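Local structure of xylulose kinase (Escherichia coli, 2ITM) at residues Q248-L253 with T391-G396; S296-A301 with A364-V369. The protein catalyses the ATP-dependent phosphorylation of D-xylulose to D-xylulose 5-phosphate, and acts less efficiently on 1-deoxy-D-xylulose. All coordinates share one frame; numbering follows the deposited sequence.

Contact 1. Residues Q248-L253 with T391-G396; sequences QAMLSL and TLIGGG
M250 and I393 meet over one face of a parallel strand pair, and the methionine shows how a flexible side chain spans two rungs of a sheet. Its CB sits against the first rung, 4.0 Å from T391 CG2. CG then rises in the crowded position between the backbone N and the carbonyl carbon (chi1 70°), and the chain runs extended to SD. A bend there (chi3 -85°) swings the terminal methyl along the sheet, where M250 CE lands 3.7 Å from I393 CD1. Helix 233-241 packs on this face, with V241 touching both M250 and I393.

The backbones are zipped by bonds that alternate in direction. L251 uses both its polar groups: its N donates to T391 O at 2.7 Å, nearly along the C=O axis, and its O receives I393 N at 3.2 Å. L253 N continues the ladder onto I393 O. On the other face L251 and L392 lie side by side and point the same way, L251 CD2 being 3.8 Å from L392 CD1; R403 of helix 400-410 touches L392 there.

Beyond I393 the chain turns through three glycines, as in the actin-like ATPase fold of FGGY kinases, where a glycine-rich turn here probably borders the nucleotide cleft. G394 has a positive phi (106°), at which a beta carbon would be jammed against the carbonyl O of I393. The turn brings G396 N back to L253 O at 2.6 Å and lays L253 CB 3.7 Å from G396 CA; a beta carbon on G396 would collide with L253 O.

Largely apolar side chains thus flank a hydrogen-bonded middle, while bare backbone shapes the end, where the glycines let the chain close onto L253 O.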
loop_
_atom_site.group_PDB
_atom_site.type_symbol
_atom_site.label_atom_id
_atom_site.label_comp_id
_atom_site.label_asym_id
_atom_site.label_seq_id
_atom_site.Cartn_x
_atom_site.Cartn_y
_atom_site.Cartn_z
ATOM N N GLN A 248 -8.586 -31.173 -22.323
ATOM C CA GLN A 248 -9.660 -30.519 -21.599
ATOM C C GLN A 248 -9.122 -29.776 -20.390
ATOM O O GLN A 248 -8.280 -30.279 -19.674
ATOM C CB GLN A 248 -10.741 -31.512 -21.183
ATOM C CG GLN A 248 -11.514 -32.113 -22.337
ATOM C CD GLN A 248 -12.608 -33.034 -21.872
ATOM O OE1 GLN A 248 -12.398 -34.201 -21.642
ATOM N NE2 GLN A 248 -13.803 -32.503 -21.764
ATOM N N ALA A 249 -9.610 -28.563 -20.191
ATOM C CA ALA A 249 -9.103 -27.696 -19.148
ATOM C C ALA A 249 -10.208 -26.874 -18.527
ATOM O O ALA A 249 -11.113 -26.415 -19.213
ATOM C CB ALA A 249 -8.028 -26.799 -19.684
ATOM N N MET A 250 -10.108 -26.690 -17.217
ATOM C CA MET A 250 -11.024 -25.848 -16.478
ATOM C C MET A 250 -10.300 -24.854 -15.592
ATOM O O MET A 250 -9.261 -25.154 -15.036
ATOM C CB MET A 250 -11.999 -26.691 -15.661
ATOM C CG MET A 250 -11.375 -27.406 -14.486
ATOM S SD MET A 250 -12.396 -28.663 -13.707
ATOM C CE MET A 250 -13.333 -27.666 -12.603
ATOM N N LEU A 251 -10.867 -23.666 -15.476
ATOM C CA LEU A 251 -10.399 -22.660 -14.543
ATOM C C LEU A 251 -11.483 -22.334 -13.540
ATOM O O LEU A 251 -12.536 -21.843 -13.903
ATOM C CB LEU A 251 -9.975 -21.390 -15.279
ATOM C CG LEU A 251 -9.604 -20.154 -14.466
ATOM C CD1 LEU A 251 -8.348 -20.374 -13.669
ATOM C CD2 LEU A 251 -9.442 -18.964 -15.363
ATOM N N SER A 252 -11.221 -22.623 -12.276
ATOM C CA SER A 252 -12.205 -22.358 -11.251
ATOM C C SER A 252 -11.925 -21.064 -10.529
ATOM O O SER A 252 -10.988 -20.963 -9.756
ATOM C CB SER A 252 -12.336 -23.511 -10.274
ATOM O OG SER A 252 -13.375 -23.277 -9.346
ATOM N N LEU A 253 -12.762 -20.077 -10.797
ATOM C CA LEU A 253 -12.704 -18.817 -10.096
ATOM C C LEU A 253 -13.608 -18.852 -8.872
ATOM O O LEU A 253 -14.405 -17.960 -8.652
ATOM C CB LEU A 253 -13.082 -17.676 -11.036
ATOM C CG LEU A 253 -12.650 -17.813 -12.497
ATOM C CD1 LEU A 253 -13.515 -16.992 -13.381
ATOM C CD2 LEU A 253 -11.227 -17.422 -12.681
ATOM N N THR A 391 -12.962 -24.345 -19.919
ATOM C CA THR A 391 -14.123 -24.264 -19.091
ATOM C C THR A 391 -13.956 -23.340 -17.923
ATOM O O THR A 391 -12.994 -23.431 -17.184
ATOM C CB THR A 391 -14.580 -25.650 -18.645
ATOM O OG1 THR A 391 -15.497 -26.170 -19.601
ATOM C CG2 THR A 391 -15.427 -25.548 -17.420
ATOM N N LEU A 392 -14.912 -22.452 -17.753
ATOM C CA LEU A 392 -14.802 -21.391 -16.783
ATOM C C LEU A 392 -15.985 -21.469 -15.834
ATOM O O LEU A 392 -17.109 -21.296 -16.224
ATOM C CB LEU A 392 -14.764 -20.053 -17.507
ATOM C CG LEU A 392 -14.464 -18.776 -16.746
ATOM C CD1 LEU A 392 -13.170 -18.832 -15.978
ATOM C CD2 LEU A 392 -14.463 -17.633 -17.687
ATOM N N ILE A 393 -15.698 -21.750 -14.572
ATOM C CA ILE A 393 -16.731 -21.878 -13.566
ATOM C C ILE A 393 -16.331 -21.218 -12.258
ATOM O O ILE A 393 -15.193 -20.813 -12.084
ATOM C CB ILE A 393 -17.074 -23.348 -13.329
ATOM C CG1 ILE A 393 -15.828 -24.130 -12.947
ATOM C CG2 ILE A 393 -17.721 -23.951 -14.553
ATOM C CD1 ILE A 393 -16.095 -25.227 -12.055
ATOM N N GLY A 394 -17.289 -21.126 -11.343
ATOM C CA GLY A 394 -17.060 -20.548 -10.037
ATOM C C GLY A 394 -17.682 -19.178 -9.930
ATOM O O GLY A 394 -18.001 -18.569 -10.932
ATOM N N GLY A 395 -17.852 -18.696 -8.708
ATOM C CA GLY A 395 -18.486 -17.418 -8.469
ATOM C C GLY A 395 -17.747 -16.237 -9.059
ATOM O O GLY A 395 -18.363 -15.265 -9.471
ATOM N N GLY A 396 -16.426 -16.322 -9.110
ATOM C CA GLY A 396 -15.626 -15.339 -9.813
ATOM C C GLY A 396 -15.963 -15.200 -11.280
ATOM O O GLY A 396 -15.709 -14.182 -11.881
#

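Contact 2. Residues S296-A301 with A364-V369; sequences SCLDWA and AVLEGV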
loop_
_atom_site.group_PDB
_atom_site.type_symbol
_atom_site.label_atom_id
_atom_site.label_comp_id
_atom_site.label_asym_id
_atom_site.label_seq_id
_atom_site.Cartn_x
_atom_site.Cartn_y
_atom_site.Cartn_z
ATOM N N SER A 296 -12.781 -14.571 -4.559
ATOM C CA SER A 296 -12.433 -13.914 -3.320
ATOM C C SER A 296 -11.616 -12.652 -3.566
ATOM O O SER A 296 -11.300 -11.929 -2.623
ATOM C CB SER A 296 -11.704 -14.892 -2.390
ATOM O OG SER A 296 -10.815 -14.182 -1.547
ATOM N N CYS A 297 -11.304 -12.373 -4.823
ATOM C CA CYS A 297 -10.638 -11.125 -5.177
ATOM C C CYS A 297 -11.650 -10.058 -5.580
ATOM O O CYS A 297 -11.698 -8.987 -4.992
ATOM C CB CYS A 297 -9.616 -11.356 -6.287
ATOM S SG CYS A 297 -8.025 -12.004 -5.731
ATOM N N LEU A 298 -12.481 -10.389 -6.563
ATOM C CA LEU A 298 -13.578 -9.543 -7.004
ATOM C C LEU A 298 -14.442 -9.032 -5.859
ATOM O O LEU A 298 -14.791 -7.866 -5.810
ATOM C CB LEU A 298 -14.458 -10.288 -7.993
ATOM C CG LEU A 298 -13.908 -10.546 -9.385
ATOM C CD1 LEU A 298 -15.044 -10.792 -10.356
ATOM C CD2 LEU A 298 -13.022 -9.409 -9.851
ATOM N N ASP A 299 -14.792 -9.920 -4.951
ATOM C CA ASP A 299 -15.523 -9.514 -3.770
ATOM C C ASP A 299 -14.763 -8.456 -2.996
ATOM O O ASP A 299 -15.352 -7.593 -2.361
ATOM C CB ASP A 299 -15.824 -10.716 -2.886
ATOM C CG ASP A 299 -16.918 -11.582 -3.445
ATOM O OD1 ASP A 299 -16.891 -12.792 -3.195
ATOM O OD2 ASP A 299 -17.844 -11.148 -4.152
ATOM N N TRP A 300 -13.443 -8.532 -3.054
ATOM C CA TRP A 300 -12.607 -7.693 -2.213
ATOM C C TRP A 300 -12.430 -6.326 -2.853
ATOM O O TRP A 300 -12.695 -5.315 -2.218
ATOM C CB TRP A 300 -11.270 -8.378 -1.920
ATOM C CG TRP A 300 -10.216 -7.484 -1.375
ATOM C CD1 TRP A 300 -9.983 -7.193 -0.074
ATOM C CD2 TRP A 300 -9.233 -6.780 -2.123
ATOM N NE1 TRP A 300 -8.915 -6.341 0.040
ATOM C CE2 TRP A 300 -8.442 -6.069 -1.211
ATOM C CE3 TRP A 300 -8.938 -6.671 -3.488
ATOM C CZ2 TRP A 300 -7.388 -5.262 -1.612
ATOM C CZ3 TRP A 300 -7.896 -5.868 -3.881
ATOM C CH2 TRP A 300 -7.130 -5.181 -2.956
ATOM N N ALA A 301 -12.024 -6.303 -4.117
ATOM C CA ALA A 301 -12.128 -5.100 -4.923
ATOM C C ALA A 301 -13.411 -4.301 -4.787
ATOM O O ALA A 301 -13.409 -3.091 -4.927
ATOM C CB ALA A 301 -12.027 -5.432 -6.396
ATOM N N ALA A 364 -8.160 -1.430 -12.294
ATOM C CA ALA A 364 -6.840 -1.979 -12.035
ATOM C C ALA A 364 -6.888 -3.408 -11.497
ATOM O O ALA A 364 -6.179 -4.275 -11.965
ATOM C CB ALA A 364 -6.077 -1.091 -11.117
ATOM N N VAL A 365 -7.755 -3.640 -10.526
ATOM C CA VAL A 365 -7.927 -4.951 -9.952
ATOM C C VAL A 365 -8.322 -6.012 -10.966
ATOM O O VAL A 365 -7.688 -7.046 -11.058
ATOM C CB VAL A 365 -8.897 -4.928 -8.761
ATOM C CG1 VAL A 365 -8.954 -6.271 -8.111
ATOM C CG2 VAL A 365 -8.467 -3.897 -7.763
ATOM N N LEU A 366 -9.355 -5.737 -11.744
ATOM C CA LEU A 366 -9.810 -6.671 -12.755
ATOM C C LEU A 366 -8.695 -7.038 -13.715
ATOM O O LEU A 366 -8.485 -8.194 -14.016
ATOM C CB LEU A 366 -11.000 -6.096 -13.519
ATOM C CG LEU A 366 -12.277 -5.822 -12.728
ATOM C CD1 LEU A 366 -13.432 -5.474 -13.654
ATOM C CD2 LEU A 366 -12.614 -6.997 -11.865
ATOM N N GLU A 367 -7.983 -6.030 -14.184
ATOM C CA GLU A 367 -6.973 -6.232 -15.190
ATOM C C GLU A 367 -5.780 -6.987 -14.624
ATOM O O GLU A 367 -5.237 -7.863 -15.276
ATOM C CB GLU A 367 -6.551 -4.906 -15.811
ATOM C CG GLU A 367 -7.646 -4.260 -16.643
ATOM C CD GLU A 367 -7.233 -2.967 -17.314
ATOM O OE1 GLU A 367 -6.498 -2.174 -16.710
ATOM O OE2 GLU A 367 -7.671 -2.749 -18.448
ATOM N N GLY A 368 -5.391 -6.650 -13.404
ATOM C CA GLY A 368 -4.269 -7.298 -12.751
ATOM C C GLY A 368 -4.492 -8.739 -12.345
ATOM O O GLY A 368 -3.642 -9.595 -12.545
ATOM N N VAL A 369 -5.647 -9.013 -11.765
ATOM C CA VAL A 369 -6.056 -10.380 -11.563
ATOM C C VAL A 369 -6.099 -11.123 -12.891
ATOM O O VAL A 369 -5.595 -12.218 -13.005
ATOM C CB VAL A 369 -7.409 -10.477 -10.847
ATOM C CG1 VAL A 369 -7.852 -11.915 -10.768
ATOM C CG2 VAL A 369 -7.331 -9.866 -9.479
#
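With CG1 anti to the backbone N (chi1 -175°), V365 places that methyl against the facing helix, where it lies 3.6 Å from A301 CB. V369, one turn on, has nearly the same first torsion (chi1 175°); its other branch, CG2, beside the backbone N, comes to 4.2 Å from C297 CB. The two pairs illustrate antiparallel helix packing with an i, i+4 repeat on both sides: C297 and A301 run up one helix as V369 and V365 run down the other. The segment axes stay 10.2 Å apart at 163°, and no hydrogen bond links the helices. V365 CG1 also approaches the edge of the W300 ring near its plane, at 4.4 Å from CZ3, although this indole is poorly ordered. L298 and L366 lie beside the same seam, but the modelled closeness of their tips is doubtful. Around the seam, W402 of helix 400-410 packs on L298 and V369 and donates its NE1 to L366 O. F329 of strand 328-333 touches both valines, F349 of strand 345-353 joins it on V365, and W300 reaches the dimer interface, its ring meeting that of H354 of the second subunit.

How the contacts relate
Followed from the N terminus, the chain lays down strand 249-253, crosses three more strands of the same sheet, then enters helix 294-304, the first half of contact 2. Helix 310-316 and strands 328-333 and 345-353 intervene before helix 358-381 returns to close that inner loop. The chain leaves this helix directly into strand 390-393, which inserts beside strand 249-253 and closes the outer loop at contact 1. Contact 2 is therefore nested within contact 1: one ties the two strands at the middle of the C-terminal domain's sheet, the other the helices beyond it. Their centres are about 16 Å apart, yet they touch, G396 O lying 3.8 Å from L298 CD1.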